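PDB 3SL7: CBS domain-containing protein CBSX2, chloroplastic, which probably acts as a chloroplast redox regulator, modulating the thioredoxin system through its pair of CBS domains. Local coordinates for residues T11-L16 and K140-L145. Sequence-based numbering, arbitrary orientation.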
ATOM      1  N   THR A  11     -10.496   8.328  -5.221  1.00 24.02           N
ATOM      2  CA  THR A  11      -9.245   9.030  -5.390  1.00 21.15           C
ATOM      3  C   THR A  11      -9.328   9.811  -6.685  1.00 27.84           C
ATOM      4  O   THR A  11      -9.535   9.227  -7.748  1.00 38.63           O
ATOM      5  CB  THR A  11      -8.082   8.018  -5.482  1.00 21.73           C
ATOM      6  OG1 THR A  11      -8.092   7.196  -4.307  1.00 27.55           O
ATOM      7  CG2 THR A  11      -6.749   8.733  -5.592  1.00 29.70           C
ATOM      8  N   PRO A  12      -9.160  11.136  -6.602  1.00 37.30           N
ATOM      9  CA  PRO A  12      -9.219  12.048  -7.750  1.00 37.05           C
ATOM     10  C   PRO A  12      -8.175  11.685  -8.794  1.00 36.38           C
ATOM     11  O   PRO A  12      -7.163  11.078  -8.458  1.00 33.03           O
ATOM     12  CB  PRO A  12      -8.851  13.398  -7.136  1.00 43.54           C
ATOM     13  CG  PRO A  12      -9.112  13.251  -5.682  1.00 51.93           C
ATOM     14  CD  PRO A  12      -8.813  11.838  -5.357  1.00 42.98           C
ATOM     15  N   ARG A  13      -8.427  12.065 -10.040  1.00 36.65           N
ATOM     16  CA  ARG A  13      -7.498  11.848 -11.142  1.00 40.69           C
ATOM     17  C   ARG A  13      -6.112  12.388 -10.794  1.00 44.84           C
ATOM     18  O   ARG A  13      -5.099  11.769 -11.114  1.00 43.26           O
ATOM     19  CB  ARG A  13      -8.040  12.549 -12.393  1.00 46.20           C
ATOM     20  CG  ARG A  13      -7.283  12.342 -13.705  1.00 50.10           C
ATOM     21  CD  ARG A  13      -7.942  13.225 -14.773  1.00 64.09           C
ATOM     22  NE  ARG A  13      -7.374  13.108 -16.116  1.00 81.97           N
ATOM     23  CZ  ARG A  13      -8.014  12.590 -17.164  1.00 84.67           C
ATOM     24  NH1 ARG A  13      -9.249  12.117 -17.038  1.00 53.85           N
ATOM     25  NH2 ARG A  13      -7.414  12.537 -18.346  1.00101.86           N
ATOM     26  N   GLN A  14      -6.069  13.541 -10.132  1.00 43.54           N
ATOM     27  CA  GLN A  14      -4.797  14.208  -9.864  1.00 45.14           C
ATOM     28  C   GLN A  14      -3.902  13.402  -8.934  1.00 42.93           C
ATOM     29  O   GLN A  14      -2.704  13.659  -8.849  1.00 47.39           O
ATOM     30  CB  GLN A  14      -5.005  15.627  -9.312  1.00 44.36           C
ATOM     31  CG  GLN A  14      -5.857  15.704  -8.051  1.00 66.29           C
ATOM     32  CD  GLN A  14      -7.309  16.045  -8.343  1.00 83.35           C
ATOM     33  OE1 GLN A  14      -7.873  15.622  -9.355  1.00 78.51           O
ATOM     34  NE2 GLN A  14      -7.917  16.825  -7.458  1.00 95.79           N
ATOM     35  N   ASN A  15      -4.477  12.419  -8.251  1.00 37.83           N
ATOM     36  CA  ASN A  15      -3.692  11.588  -7.346  1.00 32.56           C
ATOM     37  C   ASN A  15      -3.444  10.179  -7.877  1.00 44.49           C
ATOM     38  O   ASN A  15      -2.926   9.324  -7.163  1.00 51.02           O
ATOM     39  CB  ASN A  15      -4.333  11.561  -5.959  1.00 43.36           C
ATOM     40  CG  ASN A  15      -4.467  12.951  -5.363  1.00 53.30           C
ATOM     41  OD1 ASN A  15      -5.540  13.355  -4.920  1.00 60.57           O
ATOM     42  ND2 ASN A  15      -3.372  13.699  -5.369  1.00 67.47           N
ATOM     43  N   LEU A  16      -3.805   9.943  -9.134  1.00 35.63           N
ATOM     44  CA  LEU A  16      -3.561   8.645  -9.753  1.00 36.88           C
ATOM     45  C   LEU A  16      -2.112   8.527 -10.177  1.00 43.28           C
ATOM     46  O   LEU A  16      -1.442   9.531 -10.436  1.00 40.67           O
ATOM     47  CB  LEU A  16      -4.443   8.424 -10.986  1.00 30.38           C
ATOM     48  CG  LEU A  16      -5.943   8.524 -10.722  1.00 36.63           C
ATOM     49  CD1 LEU A  16      -6.832   8.345 -11.962  1.00 44.78           C
ATOM     50  CD2 LEU A  16      -6.411   7.745  -9.505  1.00 29.72           C
ATOM     51  N   LYS A 140     -12.650   7.273 -20.153  1.00 31.26           N
ATOM     52  CA  LYS A 140     -11.445   7.909 -19.622  1.00 28.78           C
ATOM     53  C   LYS A 140     -11.321   7.684 -18.120  1.00 28.83           C
ATOM     54  O   LYS A 140     -12.300   7.772 -17.387  1.00 26.70           O
ATOM     55  CB  LYS A 140     -11.451   9.416 -19.890  1.00 37.24           C
ATOM     56  CG  LYS A 140     -11.643   9.806 -21.344  1.00 50.05           C
ATOM     57  CD  LYS A 140     -10.701   9.043 -22.258  1.00 41.59           C
ATOM     58  CE  LYS A 140     -10.767   9.581 -23.682  1.00 46.25           C
ATOM     59  NZ  LYS A 140     -10.331  11.005 -23.733  1.00 52.90           N
ATOM     60  N   LEU A 141     -10.103   7.407 -17.666  1.00 23.99           N
ATOM     61  CA  LEU A 141      -9.834   7.229 -16.250  1.00 26.29           C
ATOM     62  C   LEU A 141     -10.014   8.554 -15.522  1.00 25.48           C
ATOM     63  O   LEU A 141      -9.323   9.519 -15.830  1.00 27.73           O
ATOM     64  CB  LEU A 141      -8.396   6.762 -16.069  1.00 29.09           C
ATOM     65  CG  LEU A 141      -7.977   6.517 -14.632  1.00 30.55           C
ATOM     66  CD1 LEU A 141      -8.863   5.431 -14.057  1.00 24.11           C
ATOM     67  CD2 LEU A 141      -6.498   6.106 -14.579  1.00 27.04           C
ATOM     68  N   ILE A 142     -10.936   8.616 -14.566  1.00 25.56           N
ATOM     69  CA  ILE A 142     -11.149   9.873 -13.848  1.00 25.99           C
ATOM     70  C   ILE A 142     -10.862   9.728 -12.363  1.00 23.33           C
ATOM     71  O   ILE A 142     -10.800  10.702 -11.622  1.00 31.95           O
ATOM     72  CB  ILE A 142     -12.565  10.445 -14.065  1.00 22.15           C
ATOM     73  CG1 ILE A 142     -13.631   9.446 -13.617  1.00 24.94           C
ATOM     74  CG2 ILE A 142     -12.769  10.827 -15.521  1.00 22.90           C
ATOM     75  CD1 ILE A 142     -15.064  10.033 -13.630  1.00 31.28           C
ATOM     76  N   GLY A 143     -10.663   8.493 -11.927  1.00 28.98           N
ATOM     77  CA  GLY A 143     -10.329   8.266 -10.542  1.00 26.23           C
ATOM     78  C   GLY A 143     -10.136   6.798 -10.269  1.00 31.08           C
ATOM     79  O   GLY A 143     -10.233   5.960 -11.158  1.00 22.45           O
ATOM     80  N   ILE A 144      -9.874   6.479  -9.017  1.00 22.59           N
ATOM     81  CA  ILE A 144      -9.825   5.095  -8.625  1.00 25.12           C
ATOM     82  C   ILE A 144     -10.458   4.967  -7.249  1.00 25.44           C
ATOM     83  O   ILE A 144     -10.336   5.865  -6.416  1.00 29.59           O
ATOM     84  CB  ILE A 144      -8.353   4.541  -8.682  1.00 24.90           C
ATOM     85  CG1 ILE A 144      -8.335   3.024  -8.590  1.00 38.78           C
ATOM     86  CG2 ILE A 144      -7.474   5.141  -7.587  1.00 34.97           C
ATOM     87  CD1 ILE A 144      -7.034   2.421  -9.116  1.00 46.80           C
ATOM     88  N   LEU A 145     -11.180   3.873  -7.033  1.00 21.98           N
ATOM     89  CA  LEU A 145     -11.698   3.562  -5.705  1.00 23.15           C
ATOM     90  C   LEU A 145     -10.840   2.481  -5.065  1.00 24.50           C
ATOM     91  O   LEU A 145     -10.701   1.378  -5.601  1.00 26.91           O
ATOM     92  CB  LEU A 145     -13.150   3.085  -5.771  1.00 26.20           C
ATOM     93  CG  LEU A 145     -13.812   2.914  -4.397  1.00 34.76           C
ATOM     94  CD1 LEU A 145     -14.047   4.287  -3.739  1.00 26.67           C
ATOM     95  CD2 LEU A 145     -15.126   2.143  -4.515  1.00 28.18           C
TER
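The guanidinium of Arg13 has the methyl CG2 of Ile142 at its edge, near the plane and 4.0 Å from NH1, while the carbonyl O of Leu141 approaches obliquely, 2.9 Å from NH1 but too poorly angled for a hydrogen bond. CG stands anti to the backbone N (chi1 -175°) and the chain runs extended to NE, carrying the flat group along strand 141-146; a cation-pi contact with Trp47 gives it a second partner. An alanine here would probably leave the indole of Trp47 without its cation and uncover the flank of Ile142. Two residues before the arginine, Thr11 pairs with Ile144 as an antiparallel hydrogen-bonded pair: Thr11 N gives to Ile144 O at 2.7 Å, and Ile144 N returns a bond to a lone pair of Thr11 O at 3.0 Å. Their side chains lie alongside each other, CB of Thr11 3.6 Å from CG2 of Ile144, with the threonine hydroxyl bonded to Asn149. Leu16 then folds back over the strand after the 3-10 turn. Its CD1 meets Leu141 tip to tip, 3.4 Å from CG, and CD2 presses equally tightly on CG2 of Ile144. Along its other edge, where strand 141-146 pairs with strand 131-135, Ile142 and Gly143 both face Val134 in a classic beta bulge. Short strand 11-12 thus edges the sheet of the second CBS domain, just as strand 105-106 edges that of the first, an exchange characteristic of the CBS-pair fold.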